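PDB 2IEE: probable ABC transporter extracellular-binding protein YckB from Bacillus subtilis, which probably serves as the extracellular solute-binding component of a binding-protein-dependent ABC transport system. Local coordinates for residues N179-Q184 and I196-D201; T113-K118 and T185-A190. All blocks are in the same frame, centred on the assembly; numbering follows the deposited sequence.

Interaction 1 (N179-Q184 and I196-D201); sequences NDYYLQ and ITIHPD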
loop_
_atom_site.group_PDB
_atom_site.type_symbol
_atom_site.label_atom_id
_atom_site.label_comp_id
_atom_site.label_asym_id
_atom_site.label_seq_id
_atom_site.Cartn_x
_atom_site.Cartn_y
_atom_site.Cartn_z
ATOM N N ASN A 179 11.675 -1.114 0.361
ATOM C CA ASN A 179 10.240 -1.343 0.493
ATOM C C ASN A 179 9.514 -0.003 0.564
ATOM O O ASN A 179 10.144 1.051 0.511
ATOM C CB ASN A 179 9.955 -2.164 1.761
ATOM C CG ASN A 179 8.623 -2.911 1.695
ATOM O OD1 ASN A 179 7.844 -2.744 0.755
ATOM N ND2 ASN A 179 8.363 -3.739 2.699
ATOM N N ASP A 180 8.190 -0.057 0.672
ATOM C CA ASP A 180 7.358 1.143 0.773
ATOM C C ASP A 180 7.731 1.932 2.042
ATOM O O ASP A 180 7.979 1.343 3.090
ATOM C CB ASP A 180 5.888 0.731 0.838
ATOM C CG ASP A 180 4.970 1.887 1.154
ATOM O OD1 ASP A 180 4.676 2.686 0.238
ATOM O OD2 ASP A 180 4.552 2.005 2.324
ATOM N N TYR A 181 7.759 3.255 1.943
ATOM C CA TYR A 181 8.115 4.099 3.077
ATOM C C TYR A 181 7.313 3.804 4.334
ATOM O O TYR A 181 7.870 3.502 5.388
ATOM C CB TYR A 181 7.927 5.568 2.720
ATOM C CG TYR A 181 8.056 6.494 3.907
ATOM C CD1 TYR A 181 9.232 6.548 4.654
ATOM C CD2 TYR A 181 7.011 7.336 4.265
ATOM C CE1 TYR A 181 9.363 7.432 5.730
ATOM C CE2 TYR A 181 7.132 8.219 5.334
ATOM C CZ TYR A 181 8.306 8.264 6.058
ATOM O OH TYR A 181 8.412 9.146 7.105
ATOM N N TYR A 182 5.996 3.912 4.222
ATOM C CA TYR A 182 5.139 3.676 5.366
ATOM C C TYR A 182 5.298 2.298 5.993
ATOM O O TYR A 182 5.296 2.183 7.218
ATOM C CB TYR A 182 3.688 3.956 4.984
ATOM C CG TYR A 182 3.457 5.434 4.792
ATOM C CD1 TYR A 182 3.622 6.323 5.857
ATOM C CD2 TYR A 182 3.121 5.956 3.543
ATOM C CE1 TYR A 182 3.462 7.698 5.687
ATOM C CE2 TYR A 182 2.957 7.332 3.362
ATOM C CZ TYR A 182 3.129 8.197 4.436
ATOM O OH TYR A 182 2.977 9.556 4.259
ATOM N N LEU A 183 5.459 1.260 5.174
ATOM C CA LEU A 183 5.639 -0.084 5.719
ATOM C C LEU A 183 6.921 -0.135 6.522
ATOM O O LEU A 183 7.005 -0.849 7.522
ATOM C CB LEU A 183 5.729 -1.129 4.615
ATOM C CG LEU A 183 4.482 -1.336 3.764
ATOM C CD1 LEU A 183 4.761 -2.454 2.760
ATOM C CD2 LEU A 183 3.296 -1.683 4.659
ATOM N N GLN A 184 7.922 0.620 6.080
ATOM C CA GLN A 184 9.196 0.628 6.782
ATOM C C GLN A 184 9.150 1.453 8.069
ATOM O O GLN A 184 9.875 1.150 9.008
ATOM C CB GLN A 184 10.325 1.110 5.854
ATOM C CG GLN A 184 10.458 0.248 4.593
ATOM C CD GLN A 184 11.849 0.268 3.971
ATOM O OE1 GLN A 184 12.394 1.325 3.654
ATOM N NE2 GLN A 184 12.421 -0.913 3.782
ATOM N N ILE A 196 18.692 -0.293 13.086
ATOM C CA ILE A 196 18.141 -0.066 11.758
ATOM C C ILE A 196 17.474 1.303 11.725
ATOM O O ILE A 196 17.107 1.859 12.759
ATOM C CB ILE A 196 17.058 -1.111 11.381
ATOM C CG1 ILE A 196 15.866 -0.987 12.335
ATOM C CG2 ILE A 196 17.645 -2.514 11.409
ATOM C CD1 ILE A 196 14.685 -1.878 11.975
ATOM N N THR A 197 17.313 1.839 10.528
ATOM C CA THR A 197 16.665 3.126 10.356
ATOM C C THR A 197 16.354 3.259 8.879
ATOM O O THR A 197 16.863 2.494 8.061
ATOM C CB THR A 197 17.590 4.287 10.777
ATOM O OG1 THR A 197 16.885 5.530 10.662
ATOM C CG2 THR A 197 18.825 4.327 9.880
ATOM N N ILE A 198 15.502 4.216 8.540
ATOM C CA ILE A 198 15.154 4.464 7.152
ATOM C C ILE A 198 16.192 5.461 6.666
ATOM O O ILE A 198 16.423 6.478 7.318
ATOM C CB ILE A 198 13.741 5.071 7.036
ATOM C CG1 ILE A 198 12.711 4.038 7.512
ATOM C CG2 ILE A 198 13.477 5.511 5.604
ATOM C CD1 ILE A 198 11.262 4.479 7.421
ATOM N N HIS A 199 16.845 5.165 5.548
ATOM C CA HIS A 199 17.865 6.074 5.028
ATOM C C HIS A 199 17.228 7.437 4.761
ATOM O O HIS A 199 16.210 7.529 4.085
ATOM C CB HIS A 199 18.485 5.518 3.745
ATOM C CG HIS A 199 19.732 6.231 3.326
ATOM N ND1 HIS A 199 19.727 7.525 2.856
ATOM C CD2 HIS A 199 21.028 5.840 3.341
ATOM C CE1 HIS A 199 20.968 7.903 2.599
ATOM N NE2 HIS A 199 21.777 6.899 2.883
ATOM N N PRO A 200 17.829 8.513 5.290
ATOM C CA PRO A 200 17.320 9.876 5.124
ATOM C C PRO A 200 17.323 10.500 3.733
ATOM O O PRO A 200 16.578 11.445 3.496
ATOM C CB PRO A 200 18.171 10.681 6.109
ATOM C CG PRO A 200 19.490 9.961 6.067
ATOM C CD PRO A 200 19.058 8.504 6.104
ATOM N N ASP A 201 18.124 9.993 2.803
ATOM C CA ASP A 201 18.154 10.621 1.483
ATOM C C ASP A 201 17.580 9.841 0.309
ATOM O O ASP A 201 17.253 10.424 -0.727
ATOM C CB ASP A 201 19.586 11.058 1.161
ATOM C CG ASP A 201 20.142 12.002 2.207
ATOM O OD1 ASP A 201 19.459 12.997 2.522
ATOM O OD2 ASP A 201 21.250 11.747 2.722
#
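With I198 CG1 anti to its carbonyl carbon (chi1 -65°) and CD1 carried on in an extended chain (chi2 -178°), the isoleucine reaches from its strand to the first turn of helix 181-190, where Y181 has swung its ring to meet it by setting CG anti to the backbone N (chi1 171°). The isoleucine chain runs nearly perpendicular to the tyrosine side chain. I198 CD1 lies 3.9 Å from Y181 CE1, and the methyl comes to the ring obliquely. The same methyl also packs against Q184, 3.7 Å from its backbone C and 3.8 Å from its CB, so one terminal carbon bears on a ring and on a residue one turn later. From the side chain of Q184, CB makes the contact, while OE1 is hydrogen-bonded with T113 OG1 and NE2 with I177 O. D180 is the N-cap of the helix: its OD2 accepts from L183 N at 3.1 Å. The start of a helix, directly after strand 176-180, thus lies against strand 197-214 in an alpha/beta domain of this solute-binding protein. No hydrogen bond joins the two segments, which bury 151 Å²; their contact is apolar, while D180 OD2 serves the cap and the Q184 amide bonds T113 and I177.

Interaction 2 (T113-K118 and T185-A190); sequences TAIVRK and TLALAA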
loop_
_atom_site.group_PDB
_atom_site.type_symbol
_atom_site.label_atom_id
_atom_site.label_comp_id
_atom_site.label_asym_id
_atom_site.label_seq_id
_atom_site.Cartn_x
_atom_site.Cartn_y
_atom_site.Cartn_z
ATOM N N THR A 113 11.575 3.445 -0.059
ATOM C CA THR A 113 12.706 3.908 0.726
ATOM C C THR A 113 13.603 2.717 1.008
ATOM O O THR A 113 13.400 1.637 0.454
ATOM C CB THR A 113 12.255 4.544 2.065
ATOM O OG1 THR A 113 11.451 3.614 2.800
ATOM C CG2 THR A 113 11.451 5.811 1.807
ATOM N N ALA A 114 14.603 2.919 1.855
ATOM C CA ALA A 114 15.531 1.857 2.198
ATOM C C ALA A 114 15.826 1.831 3.689
ATOM O O ALA A 114 16.013 2.871 4.318
ATOM C CB ALA A 114 16.836 2.038 1.427
ATOM N N ILE A 115 15.855 0.635 4.256
ATOM C CA ILE A 115 16.195 0.484 5.655
ATOM C C ILE A 115 17.639 0.007 5.652
ATOM O O ILE A 115 17.987 -0.951 4.962
ATOM C CB ILE A 115 15.299 -0.542 6.361
ATOM C CG1 ILE A 115 14.021 0.145 6.838
ATOM C CG2 ILE A 115 16.044 -1.173 7.538
ATOM C CD1 ILE A 115 13.018 -0.808 7.461
ATOM N N VAL A 116 18.476 0.708 6.404
ATOM C CA VAL A 116 19.895 0.393 6.503
ATOM C C VAL A 116 20.258 0.430 7.985
ATOM O O VAL A 116 19.389 0.673 8.819
ATOM C CB VAL A 116 20.737 1.444 5.735
ATOM C CG1 VAL A 116 20.415 1.381 4.241
ATOM C CG2 VAL A 116 20.435 2.849 6.262
ATOM N N ARG A 117 21.523 0.178 8.317
ATOM C CA ARG A 117 21.945 0.221 9.712
ATOM C C ARG A 117 21.891 1.649 10.248
ATOM O O ARG A 117 22.186 2.601 9.531
ATOM C CB ARG A 117 23.367 -0.328 9.866
ATOM C CG ARG A 117 23.435 -1.847 9.916
ATOM C CD ARG A 117 24.873 -2.325 10.016
ATOM N NE ARG A 117 25.583 -2.198 8.747
ATOM C CZ ARG A 117 25.314 -2.934 7.668
ATOM N NH1 ARG A 117 24.346 -3.844 7.706
ATOM N NH2 ARG A 117 26.024 -2.774 6.557
ATOM N N LYS A 118 21.509 1.793 11.514
ATOM C CA LYS A 118 21.428 3.109 12.136
ATOM C C LYS A 118 22.813 3.702 12.402
ATOM O O LYS A 118 23.008 4.914 12.265
ATOM C CB LYS A 118 20.650 3.035 13.456
ATOM C CG LYS A 118 20.481 4.399 14.148
ATOM C CD LYS A 118 19.821 4.277 15.516
ATOM C CE LYS A 118 18.403 3.733 15.409
ATOM N NZ LYS A 118 17.802 3.502 16.750
ATOM N N THR A 185 8.306 2.482 8.128
ATOM C CA THR A 185 8.214 3.278 9.352
ATOM C C THR A 185 7.624 2.388 10.443
ATOM O O THR A 185 7.932 2.539 11.626
ATOM C CB THR A 185 7.295 4.499 9.201
ATOM O OG1 THR A 185 5.953 4.060 8.968
ATOM C CG2 THR A 185 7.759 5.384 8.052
ATOM N N LEU A 186 6.770 1.456 10.038
ATOM C CA LEU A 186 6.160 0.548 10.992
ATOM C C LEU A 186 7.219 -0.414 11.500
ATOM O O LEU A 186 7.174 -0.837 12.652
ATOM C CB LEU A 186 5.005 -0.219 10.350
ATOM C CG LEU A 186 3.796 0.671 10.048
ATOM C CD1 LEU A 186 2.693 -0.150 9.394
ATOM C CD2 LEU A 186 3.295 1.297 11.345
ATOM N N ALA A 187 8.175 -0.749 10.635
ATOM C CA ALA A 187 9.262 -1.650 11.006
ATOM C C ALA A 187 10.059 -1.021 12.143
ATOM O O ALA A 187 10.342 -1.671 13.151
ATOM C CB ALA A 187 10.168 -1.905 9.808
ATOM N N LEU A 188 10.422 0.246 11.967
ATOM C CA LEU A 188 11.179 0.988 12.974
ATOM C C LEU A 188 10.380 1.114 14.271
ATOM O O LEU A 188 10.918 0.921 15.363
ATOM C CB LEU A 188 11.525 2.389 12.452
ATOM C CG LEU A 188 12.780 2.588 11.596
ATOM C CD1 LEU A 188 12.926 1.487 10.577
ATOM C CD2 LEU A 188 12.690 3.937 10.911
ATOM N N ALA A 189 9.095 1.429 14.148
ATOM C CA ALA A 189 8.241 1.579 15.320
ATOM C C ALA A 189 8.134 0.274 16.096
ATOM O O ALA A 189 8.032 0.283 17.320
ATOM C CB ALA A 189 6.855 2.049 14.908
ATOM N N ALA A 190 8.166 -0.846 15.384
ATOM C CA ALA A 190 8.053 -2.147 16.030
ATOM C C ALA A 190 9.331 -2.549 16.764
ATOM O O ALA A 190 9.271 -3.141 17.844
ATOM C CB ALA A 190 7.682 -3.202 15.008
#
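I115 meets A187 and L188 mainly through its CD1, which lies at the same distance from both partners, with CG1 also near L188. I115 gives up the most surface, 48 Å² of the 91 Å² buried in all, and L188 and A187 follow with 24 and 17 Å². I115 CD1 is 3.9 Å from A187 CB, a contact that needs no side-chain adjustment on the helix because A187 already directs its CB at the strand. L188 starts out less favourably: its CB does not point at the strand, and the chi2 torsion of 43° helps bring CD1 round, to 3.9 Å from I115 CD1. L188 CD1 is also 4.1 Å from I115 CG1, which shows that it lies along the isoleucine branch as well as at its end. I115 and L188 run alongside one another, pointing opposite ways. On the isoleucine, CG1 stands anti to the carbonyl carbon and the chain is extended beyond it (chi2 176°), which sends CD1 out to the helix. All the contacts between the segments are carbon to carbon. Strand 108-116 lies between strands 176-180 and 197-214 in the mixed sheet, bonded through its backbone to I177 and T197 among others. Helix 181-190 packs over this part of the sheet, where I115 also touches Q184 and L188 also touches I198.

How the interactions relate
From the N terminus, strand 108-116 comes first and supplies T113-K118. The chain returns 67 residues later as T185-A190, and interaction 2 closes that long loop. N179-Q184 precedes T185-A190 directly, running from the end of strand 176-180 into helix 181-190; interaction 1 then closes a short connection onto I196-D201, 12 positions on, that includes the rest of the helix. The segments alternate along the chain, so the two loops cross. Their centres are 5 Å apart, and a probable hydrogen bond joins them directly, H199 N to A114 O at 2.7 Å. Together they fasten one helix to neighbouring strands of the mixed sheet.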